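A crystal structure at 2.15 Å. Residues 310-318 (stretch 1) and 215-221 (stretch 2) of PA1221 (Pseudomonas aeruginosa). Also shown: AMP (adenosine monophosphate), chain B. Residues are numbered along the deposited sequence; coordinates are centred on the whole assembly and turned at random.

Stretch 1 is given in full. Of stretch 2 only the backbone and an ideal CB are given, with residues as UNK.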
# COMPACT_ATOMS: atom_id res chain seq x y z
N GLY A 310 -1.37 -6.76 6.83
CA GLY A 310 -0.68 -7.62 5.89
C GLY A 310 0.50 -6.93 5.24
O GLY A 310 0.55 -5.70 5.18
N PRO A 311 1.45 -7.72 4.71
CA PRO A 311 2.51 -7.05 3.96
C PRO A 311 2.21 -6.99 2.47
O PRO A 311 1.29 -7.66 1.98
CB PRO A 311 3.73 -7.93 4.24
CG PRO A 311 3.14 -9.33 4.38
CD PRO A 311 1.74 -9.15 4.94
N THR A 312 3.03 -6.25 1.73
CA THR A 312 2.80 -6.03 0.30
C THR A 312 2.99 -7.33 -0.51
O THR A 312 2.29 -7.55 -1.51
CB THR A 312 3.72 -4.90 -0.21
OG1 THR A 312 3.45 -3.69 0.53
CG2 THR A 312 3.54 -4.64 -1.72
N GLU A 313 3.92 -8.17 -0.07
CA GLU A 313 4.19 -9.48 -0.68
C GLU A 313 2.96 -10.41 -0.70
O GLU A 313 2.94 -11.43 -1.42
CB GLU A 313 5.33 -10.18 0.07
CG GLU A 313 6.72 -9.55 -0.10
CD GLU A 313 6.95 -8.33 0.81
OE1 GLU A 313 5.98 -7.81 1.43
OE2 GLU A 313 8.13 -7.90 0.90
N ASN A 314 2.01 -10.15 0.19
CA ASN A 314 0.71 -10.83 0.21
C ASN A 314 -0.46 -9.98 -0.29
O ASN A 314 -1.61 -10.20 0.11
CB ASN A 314 0.45 -11.63 1.49
CG ASN A 314 -0.67 -12.68 1.33
OD1 ASN A 314 -0.86 -13.28 0.27
ND2 ASN A 314 -1.43 -12.89 2.41
N THR A 315 -0.14 -8.91 -1.01
CA THR A 315 -1.16 -8.10 -1.67
C THR A 315 -2.16 -7.42 -0.72
O THR A 315 -3.28 -7.91 -0.56
CB THR A 315 -1.92 -8.89 -2.79
OG1 THR A 315 -0.97 -9.62 -3.58
CG2 THR A 315 -2.73 -7.91 -3.71
N THR A 316 -1.76 -6.30 -0.11
CA THR A 316 -2.68 -5.56 0.77
C THR A 316 -2.96 -6.20 2.13
O THR A 316 -2.38 -5.77 3.14
CB THR A 316 -3.95 -5.14 0.04
OG1 THR A 316 -3.59 -4.52 -1.21
CG2 THR A 316 -4.75 -4.13 0.88
N PHE A 317 -3.99 -7.02 2.23
CA PHE A 317 -4.33 -7.65 3.50
C PHE A 317 -3.99 -9.14 3.54
O PHE A 317 -4.08 -9.86 2.56
CB PHE A 317 -5.83 -7.52 3.78
CG PHE A 317 -6.29 -6.12 4.02
CD1 PHE A 317 -5.42 -5.17 4.56
CD2 PHE A 317 -7.61 -5.74 3.74
CE1 PHE A 317 -5.86 -3.88 4.80
CE2 PHE A 317 -8.04 -4.45 3.97
CZ PHE A 317 -7.16 -3.51 4.49
N THR A 318 -3.65 -9.58 4.74
CA THR A 318 -3.41 -10.97 5.05
C THR A 318 -4.49 -11.40 6.05
O THR A 318 -5.19 -12.39 5.83
CB THR A 318 -1.98 -11.21 5.58
OG1 THR A 318 -1.05 -10.93 4.53
CG2 THR A 318 -1.81 -12.65 6.01
N UNK A 215 1.36 2.92 -2.60
CA UNK A 215 0.91 2.03 -1.53
C UNK A 215 -0.17 1.06 -2.00
O UNK A 215 -1.12 1.45 -2.68
CB UNK A 215 0.39 2.85 -0.35
N UNK A 216 -0.09 -0.20 -1.55
CA UNK A 216 -1.11 -1.16 -1.97
C UNK A 216 -2.43 -1.01 -1.22
O UNK A 216 -3.36 -1.78 -1.46
CB UNK A 216 -0.58 -2.58 -1.78
N UNK A 217 -2.53 -0.02 -0.33
CA UNK A 217 -3.84 0.36 0.20
C UNK A 217 -4.72 0.82 -0.96
O UNK A 217 -5.95 0.61 -0.98
CB UNK A 217 -3.71 1.46 1.26
N UNK A 218 -4.08 1.46 -1.93
CA UNK A 218 -4.74 1.91 -3.14
C UNK A 218 -5.46 0.77 -3.84
O UNK A 218 -6.55 0.96 -4.39
CB UNK A 218 -3.73 2.55 -4.09
N UNK A 219 -4.86 -0.42 -3.83
CA UNK A 219 -5.48 -1.57 -4.47
C UNK A 219 -6.89 -1.79 -3.93
O UNK A 219 -7.84 -2.09 -4.69
CB UNK A 219 -4.63 -2.82 -4.26
N UNK A 220 -7.03 -1.66 -2.62
CA UNK A 220 -8.34 -1.80 -2.00
C UNK A 220 -9.25 -0.61 -2.37
O UNK A 220 -10.43 -0.79 -2.72
CB UNK A 220 -8.19 -1.91 -0.48
N UNK A 221 -8.72 0.60 -2.24
CA UNK A 221 -9.57 1.78 -2.49
C UNK A 221 -10.17 1.80 -3.90
O UNK A 221 -11.34 2.13 -4.09
CB UNK A 221 -8.76 3.06 -2.27
P AMP B . 3.27 -2.67 3.91
O1P AMP B . 3.92 -1.38 3.47
O2P AMP B . 1.76 -2.81 3.76
O3P AMP B . 3.97 -3.79 3.15
O5' AMP B . 3.68 -3.00 5.40
C5' AMP B . 3.41 -4.27 5.96
C4' AMP B . 3.83 -4.35 7.40
O4' AMP B . 3.18 -3.30 8.17
C3' AMP B . 3.47 -5.63 8.13
O3' AMP B . 4.37 -6.69 7.86
C2' AMP B . 3.45 -5.19 9.59
O2' AMP B . 4.78 -5.11 10.10
C1' AMP B . 2.88 -3.77 9.47
N9 AMP B . 1.41 -3.75 9.66
C8 AMP B . 0.51 -3.65 8.65
N7 AMP B . -0.76 -3.66 9.12
C5 AMP B . -0.70 -3.77 10.46
C6 AMP B . -1.69 -3.83 11.57
N6 AMP B . -3.02 -3.78 11.32
N1 AMP B . -1.23 -3.93 12.83
C2 AMP B . 0.10 -3.98 13.07
N3 AMP B . 1.05 -3.92 12.12
C4 AMP B . 0.73 -3.82 10.81

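Position 215 lies in extended backbone, phi/psi -110/140. Its CA-to-CB bond points sideways, and stretch 1 has nothing within 5.5 Å of the ideal CB. Stretch 1 therefore sets little preference here. The residue is Phe215, and its ring leads away from stretch 1.

Position 216 faces stretch 1 closely. CA-to-CB points toward stretch 1, and the ideal CB is 3.6 Å from Thr316 OG1 and 4.6 Å from Thr312 CG2. Just beyond lies a turn with the backbone N of Thr316 on offer as a donor. A short side chain ending in an acceptor would suit: Asp or Asn, perhaps Ser. The residue is Asp216, with chi1 in p. Thr316 N donates to Asp216 OD1 at 2.7 Å, with an angle of 139° at the hydrogen. Asp216 OD1 also takes a hydrogen bond from O of water 1 at 2.8 Å, and that water also donates to Thr312 O at 3.3 Å. The backbone joins in as well: Thr316 OG1 donates to Asp216 O at 2.8 Å. A second water accepts from Asp216 N at 3.0 Å and donates to Thr312 OG1 at 2.9 Å. Thr312 OG1 in turn donates to O3P of AMP at 2.7 Å, so this corner of the contact borders the nucleotide phosphate.

Positions 217 and 218 have helical backbone angles, and both CB atoms point away from stretch 1. Many helix-compatible residues would fit as far as stretch 1 is concerned. They are Ala217 and Ala218.

Position 219 points toward stretch 1 again. Its ideal CB is only 3.6 Å from Thr316 OG1, so space beside that hydroxyl is limited. A small or medium side chain is plausible: Ala, Ser, Thr or Val. The residue is Thr219, with chi1 in m. Its CB packs 3.6 Å from Thr316 OG1, while its own hydroxyl is hydrogen-bonded elsewhere in the structure.

Position 220 also points toward stretch 1, but what it meets is apolar. The ideal CB is 4.3 Å from Thr316 CG2 and 5.1 Å from Phe317 CE2. A side chain can extend toward the ring of Phe317, which favours Leu, Met or Ile. The residue is Leu220, chi1 t and chi2 p. Leu220 CD2 approaches Phe317 CE2 at 3.7 Å, meeting the ring obliquely.

Position 221 is helical, and its CB is out of reach of stretch 1, which therefore sets no preference. The residue is Glu221; its carboxylate is hydrogen-bonded elsewhere in the structure.

Stretch 2 215-221: FDAATLE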
# COMPACT_ATOMS: atom_id res chain seq x y z
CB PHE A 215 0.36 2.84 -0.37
CG PHE A 215 1.23 3.99 0.03
CD1 PHE A 215 2.26 3.80 0.94
CD2 PHE A 215 1.01 5.24 -0.49
CE1 PHE A 215 3.08 4.87 1.32
CE2 PHE A 215 1.82 6.31 -0.13
CZ PHE A 215 2.86 6.13 0.79
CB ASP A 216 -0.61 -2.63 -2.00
CG ASP A 216 -0.33 -3.19 -0.62
OD1 ASP A 216 0.06 -4.37 -0.53
OD2 ASP A 216 -0.51 -2.45 0.38
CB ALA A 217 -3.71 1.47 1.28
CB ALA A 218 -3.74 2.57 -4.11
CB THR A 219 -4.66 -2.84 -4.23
OG1 THR A 219 -3.31 -2.61 -4.65
CG2 THR A 219 -5.25 -4.01 -5.01
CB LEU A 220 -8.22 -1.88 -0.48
CG LEU A 220 -9.55 -1.86 0.27
CD1 LEU A 220 -10.38 -3.09 -0.10
CD2 LEU A 220 -9.29 -1.79 1.76
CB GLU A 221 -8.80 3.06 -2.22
CG GLU A 221 -8.39 3.21 -0.76
CD GLU A 221 -7.44 4.36 -0.53
OE1 GLU A 221 -7.21 5.15 -1.47
OE2 GLU A 221 -6.94 4.46 0.60
O HOH W 1 0.24 -5.54 -3.10
O HOH W 2 2.55 -1.30 -0.75
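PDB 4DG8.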